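PDB 6YGA: N-alpha-acetyltransferase 35, NatC auxiliary subunit from Saccharomyces cerevisiae, which serves as the large auxiliary subunit of the NatC N-terminal acetyltransferase, which acetylates the N-terminal Met of the L-A virus Gag protein. Local coordinates for residues Ile494-His498 / Ala523-Met528; Gln536-Tyr540 / Gly658-Thr662. One frame throughout, in Å; residues are numbered along the deposited sequence.

Contact 1: Ile494-His498 / Ala523-Met528; sequences INAIH and AMDNEM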
loop_
_atom_site.group_PDB
_atom_site.type_symbol
_atom_site.label_atom_id
_atom_site.label_comp_id
_atom_site.label_asym_id
_atom_site.label_seq_id
_atom_site.Cartn_x
_atom_site.Cartn_y
_atom_site.Cartn_z
ATOM N N ILE B 494 31.892 14.594 30.372
ATOM C CA ILE B 494 33.226 14.072 30.088
ATOM C C ILE B 494 34.287 14.933 30.762
ATOM O O ILE B 494 35.226 14.415 31.379
ATOM C CB ILE B 494 33.454 13.975 28.566
ATOM C CG1 ILE B 494 32.566 12.888 27.951
ATOM C CG2 ILE B 494 34.922 13.700 28.257
ATOM C CD1 ILE B 494 32.699 12.764 26.440
ATOM N N ASN B 495 34.149 16.259 30.673
ATOM C CA ASN B 495 35.142 17.146 31.274
ATOM C C ASN B 495 35.133 17.060 32.795
ATOM O O ASN B 495 36.182 17.231 33.427
ATOM C CB ASN B 495 34.910 18.588 30.820
ATOM C CG ASN B 495 35.377 18.835 29.398
ATOM O OD1 ASN B 495 36.334 18.214 28.932
ATOM N ND2 ASN B 495 34.703 19.743 28.700
ATOM N N ALA B 496 33.971 16.797 33.398
ATOM C CA ALA B 496 33.914 16.634 34.847
ATOM C C ALA B 496 34.765 15.453 35.298
ATOM O O ALA B 496 35.458 15.530 36.320
ATOM C CB ALA B 496 32.465 16.461 35.301
ATOM N N ILE B 497 34.727 14.352 34.544
ATOM C CA ILE B 497 35.594 13.217 34.840
ATOM C C ILE B 497 37.055 13.585 34.609
ATOM O O ILE B 497 37.937 13.198 35.385
ATOM C CB ILE B 497 35.174 11.994 34.004
ATOM C CG1 ILE B 497 33.768 11.531 34.397
ATOM C CG2 ILE B 497 36.177 10.862 34.168
ATOM C CD1 ILE B 497 33.242 10.372 33.562
ATOM N N HIS B 498 37.335 14.346 33.546
ATOM C CA HIS B 498 38.709 14.767 33.282
ATOM C C HIS B 498 39.232 15.678 34.386
ATOM O O HIS B 498 40.408 15.601 34.757
ATOM C CB HIS B 498 38.799 15.475 31.929
ATOM C CG HIS B 498 38.831 14.544 30.757
ATOM N ND1 HIS B 498 38.346 14.895 29.515
ATOM C CD2 HIS B 498 39.299 13.279 30.633
ATOM C CE1 HIS B 498 38.505 13.884 28.679
ATOM N NE2 HIS B 498 39.082 12.891 29.333
ATOM N N ALA B 523 33.656 6.366 37.854
ATOM C CA ALA B 523 33.200 7.066 36.658
ATOM C C ALA B 523 33.844 6.488 35.405
ATOM O O ALA B 523 33.170 6.256 34.395
ATOM C CB ALA B 523 33.498 8.560 36.781
HETATM N N MSE B 524 35.149 6.245 35.453
HETATM C CA MSE B 524 35.863 5.683 34.315
HETATM C C MSE B 524 35.376 4.278 33.987
HETATM O O MSE B 524 35.261 3.908 32.820
HETATM C CB MSE B 524 37.368 5.662 34.588
HETATM C CG MSE B 524 37.988 7.040 34.722
HETATM SE SE MSE B 524 38.090 7.977 33.016
HETATM C CE MSE B 524 39.694 7.130 32.302
ATOM N N ASP B 525 35.083 3.498 35.030
ATOM C CA ASP B 525 34.678 2.113 34.827
ATOM C C ASP B 525 33.214 1.982 34.420
ATOM O O ASP B 525 32.852 1.014 33.742
ATOM C CB ASP B 525 34.936 1.297 36.096
ATOM C CG ASP B 525 36.415 1.108 36.381
ATOM O OD1 ASP B 525 37.228 1.227 35.441
ATOM O OD2 ASP B 525 36.761 0.830 37.549
ATOM N N ASN B 526 32.362 2.932 34.811
ATOM C CA ASN B 526 30.924 2.797 34.630
ATOM C C ASN B 526 30.293 3.836 33.713
ATOM O O ASN B 526 29.173 3.608 33.242
ATOM C CB ASN B 526 30.207 2.854 35.989
ATOM C CG ASN B 526 30.479 1.631 36.849
ATOM O OD1 ASN B 526 31.592 1.434 37.342
ATOM N ND2 ASN B 526 29.454 0.811 37.047
ATOM N N GLU B 527 30.962 4.958 33.441
ATOM C CA GLU B 527 30.304 6.052 32.733
ATOM C C GLU B 527 31.073 6.552 31.514
ATOM O O GLU B 527 30.461 6.941 30.513
ATOM C CB GLU B 527 30.058 7.218 33.692
ATOM C CG GLU B 527 29.022 6.923 34.762
ATOM C CD GLU B 527 28.808 8.089 35.701
ATOM O OE1 GLU B 527 29.625 9.035 35.671
ATOM O OE2 GLU B 527 27.823 8.062 36.468
HETATM N N MSE B 528 32.402 6.554 31.581
HETATM C CA MSE B 528 33.217 7.189 30.546
HETATM C C MSE B 528 33.050 6.565 29.162
HETATM O O MSE B 528 32.879 7.278 28.175
HETATM C CB MSE B 528 34.695 7.155 30.937
HETATM C CG MSE B 528 35.596 7.925 29.981
HETATM SE SE MSE B 528 35.086 9.802 29.774
HETATM C CE MSE B 528 36.817 10.608 30.169
#
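This is an apolar packing contact between two antiparallel helices of a helical hairpin. Residues 494-498 lie on helix 465-506 and residues 523-528 on helix 511-564, which follow each other in the chain. The local axes are 11.2 Å apart at their closest, with 175° between their directions. This is a wide spacing, and large side chains fill it. Ile497 is the central residue. Its side chain is a knob in a hole formed by Ala523, Met524, Glu527 and Met528. Ile497 CD1 lies 3.7 Å from Ala523 CB, while Ile497 CG2 lies 3.6 Å from Met524 SE. Both methionines are modelled as selenomethionine, hence the SE atoms.

Met528 is the main residue from the other side. Its CA-CB bond points sideways, but with chi1 t and chi2 p the side chain returns across the gap. Met528 CE reaches 4.1 Å from both Ile494 CG2 and Ile497 CG2. It also comes within 3.3 Å of His498 NE2, approaching the ring obliquely. Glu527 borders the hole more loosely, with Glu527 OE1 4.4 Å from Ile497 CD1.

Helix 511-564 has a wider pi-type turn at 524-528. Here Met528 N hydrogen-bonds to Ala523 O at 2.9 Å, and Glu527 N to the same oxygen at 2.7 Å.

The centre of the contact lies about 42 Å from the centre of the chain. Tyr520 of helix 511-564 touches Ile497, and Leu531, Gln532 and Lys535 touch Ile494. Helix 465-506 runs on past the contact to the turn at 507-510, and helix 511-564 returns from it.

Contact 2: Gln536-Tyr540 / Gly658-Thr662; sequences QFLNY and GVLVT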
loop_
_atom_site.group_PDB
_atom_site.type_symbol
_atom_site.label_atom_id
_atom_site.label_comp_id
_atom_site.label_asym_id
_atom_site.label_seq_id
_atom_site.Cartn_x
_atom_site.Cartn_y
_atom_site.Cartn_z
ATOM N N GLN B 536 30.273 10.411 20.190
ATOM C CA GLN B 536 30.557 10.134 18.787
ATOM C C GLN B 536 29.291 9.794 18.011
ATOM O O GLN B 536 29.218 10.060 16.806
ATOM C CB GLN B 536 31.584 9.012 18.686
ATOM C CG GLN B 536 32.907 9.396 19.317
ATOM C CD GLN B 536 33.685 8.207 19.824
ATOM O OE1 GLN B 536 33.704 7.146 19.199
ATOM N NE2 GLN B 536 34.329 8.373 20.973
ATOM N N PHE B 537 28.287 9.217 18.677
ATOM C CA PHE B 537 26.996 9.005 18.031
ATOM C C PHE B 537 26.323 10.335 17.710
ATOM O O PHE B 537 25.853 10.548 16.587
ATOM C CB PHE B 537 26.103 8.133 18.918
ATOM C CG PHE B 537 24.691 7.984 18.411
ATOM C CD1 PHE B 537 24.437 7.707 17.076
ATOM C CD2 PHE B 537 23.619 8.097 19.279
ATOM C CE1 PHE B 537 23.136 7.566 16.617
ATOM C CE2 PHE B 537 22.319 7.955 18.827
ATOM C CZ PHE B 537 22.080 7.687 17.494
ATOM N N LEU B 538 26.270 11.247 18.686
ATOM C CA LEU B 538 25.696 12.566 18.430
ATOM C C LEU B 538 26.486 13.318 17.369
ATOM O O LEU B 538 25.928 14.159 16.654
ATOM C CB LEU B 538 25.636 13.381 19.722
ATOM C CG LEU B 538 24.703 12.843 20.806
ATOM C CD1 LEU B 538 24.836 13.645 22.089
ATOM C CD2 LEU B 538 23.265 12.851 20.312
ATOM N N ASN B 539 27.782 13.030 17.252
ATOM C CA ASN B 539 28.575 13.636 16.191
ATOM C C ASN B 539 28.063 13.216 14.820
ATOM O O ASN B 539 28.021 14.028 13.888
ATOM C CB ASN B 539 30.042 13.254 16.360
ATOM C CG ASN B 539 30.964 14.431 16.200
ATOM O OD1 ASN B 539 31.218 15.168 17.155
ATOM N ND2 ASN B 539 31.472 14.625 14.989
ATOM N N TYR B 540 27.665 11.950 14.678
ATOM C CA TYR B 540 27.116 11.481 13.411
ATOM C C TYR B 540 25.744 12.089 13.140
ATOM O O TYR B 540 25.453 12.493 12.008
ATOM C CB TYR B 540 27.040 9.955 13.405
ATOM C CG TYR B 540 26.072 9.396 12.386
ATOM C CD1 TYR B 540 26.332 9.497 11.026
ATOM C CD2 TYR B 540 24.901 8.762 12.785
ATOM C CE1 TYR B 540 25.449 8.988 10.089
ATOM C CE2 TYR B 540 24.012 8.246 11.854
ATOM C CZ TYR B 540 24.292 8.363 10.506
ATOM O OH TYR B 540 23.419 7.858 9.567
ATOM N N GLY B 658 36.884 6.251 16.962
ATOM C CA GLY B 658 37.023 7.349 17.895
ATOM C C GLY B 658 36.399 8.667 17.485
ATOM O O GLY B 658 36.380 9.597 18.301
ATOM N N VAL B 659 35.887 8.788 16.261
ATOM C CA VAL B 659 35.295 10.033 15.771
ATOM C C VAL B 659 33.781 9.901 15.609
ATOM O O VAL B 659 33.016 10.671 16.196
ATOM C CB VAL B 659 35.960 10.489 14.454
ATOM C CG1 VAL B 659 35.616 11.945 14.166
ATOM C CG2 VAL B 659 37.465 10.278 14.510
ATOM N N LEU B 660 33.330 8.935 14.812
ATOM C CA LEU B 660 31.913 8.730 14.556
ATOM C C LEU B 660 31.471 7.350 15.022
ATOM O O LEU B 660 32.238 6.383 14.978
ATOM C CB LEU B 660 31.585 8.879 13.065
ATOM C CG LEU B 660 31.789 10.240 12.396
ATOM C CD1 LEU B 660 31.626 10.134 10.883
ATOM C CD2 LEU B 660 30.832 11.276 12.963
ATOM N N VAL B 661 30.219 7.275 15.462
ATOM C CA VAL B 661 29.532 6.017 15.729
ATOM C C VAL B 661 28.231 6.044 14.941
ATOM O O VAL B 661 27.346 6.862 15.225
ATOM C CB VAL B 661 29.269 5.808 17.229
ATOM C CG1 VAL B 661 28.320 4.640 17.450
ATOM C CG2 VAL B 661 30.572 5.573 17.965
ATOM N N THR B 662 28.126 5.170 13.935
ATOM C CA THR B 662 26.958 5.120 13.066
ATOM C C THR B 662 26.079 3.898 13.284
ATOM O O THR B 662 24.904 3.933 12.905
ATOM C CB THR B 662 27.385 5.156 11.591
ATOM O OG1 THR B 662 28.121 3.969 11.272
ATOM C CG2 THR B 662 28.256 6.373 11.317
HETATM O O HOH W 1 34.782 4.950 17.951
#
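Residues 658-662, in the loop between helices 619-653 and 668-701, pack along one side of helix 511-564 at residues 536-540. Gln536 has chi1 m and chi2 t, so its side chain extends along the loop. Gln536 CB is 3.3 Å from Val659 O. A water accepts from Gly658 N and donates to Gln536 OE1, both at 2.7 Å. Gly658 has phi 91°, where a CB would clash with the preceding carbonyl.

Val661 points toward the helix, and its CG2 is 3.7 Å from Gln536 CB. A weak hydrogen bond runs from Val661 N to Gln536 O at 3.3 Å. Leu660 starts away from the helix, but its m,t rotamer brings CD2 back to 4.0 Å from Tyr540 CB.

Val661 O lies at the edge of the Phe537 ring. With chi1 t, the Tyr540 ring presents one face to Thr662 CG2, a CH-pi contact 4.0 Å from the ring centroid. Tyr540 OH and Tyr675 OH are hydrogen-bonded, as are Thr662 OG1 and Thr664 OG1.

Leu320 of helix 319-328 touches Phe537 and Val661, and Gln324 touches Tyr540. This is an interhelical loop packed against the side of a long helix, consistent with the TPR-like, mostly helical repeats of this region.

Both contacts use helix 511-564, but with different partners. Contact 1 pairs it with the preceding helix, through segments 25 residues apart at their closest ends. Contact 2 pairs it with a loop segment 118 residues further on. Their centres are about 18 Å apart, and the contacts do not touch. Both are partly buried, but contact 1 lies farther from the chain centre, about 42 Å against about 28 Å, between centres. Its chemistry is side chain against side chain and mostly apolar. Contact 2 buries more surface, 449 Å² against 276 Å², and adds backbone atoms and a water. Its aromatic residues also meet helices 319-328 and 619-653, so it joins more of the helical body.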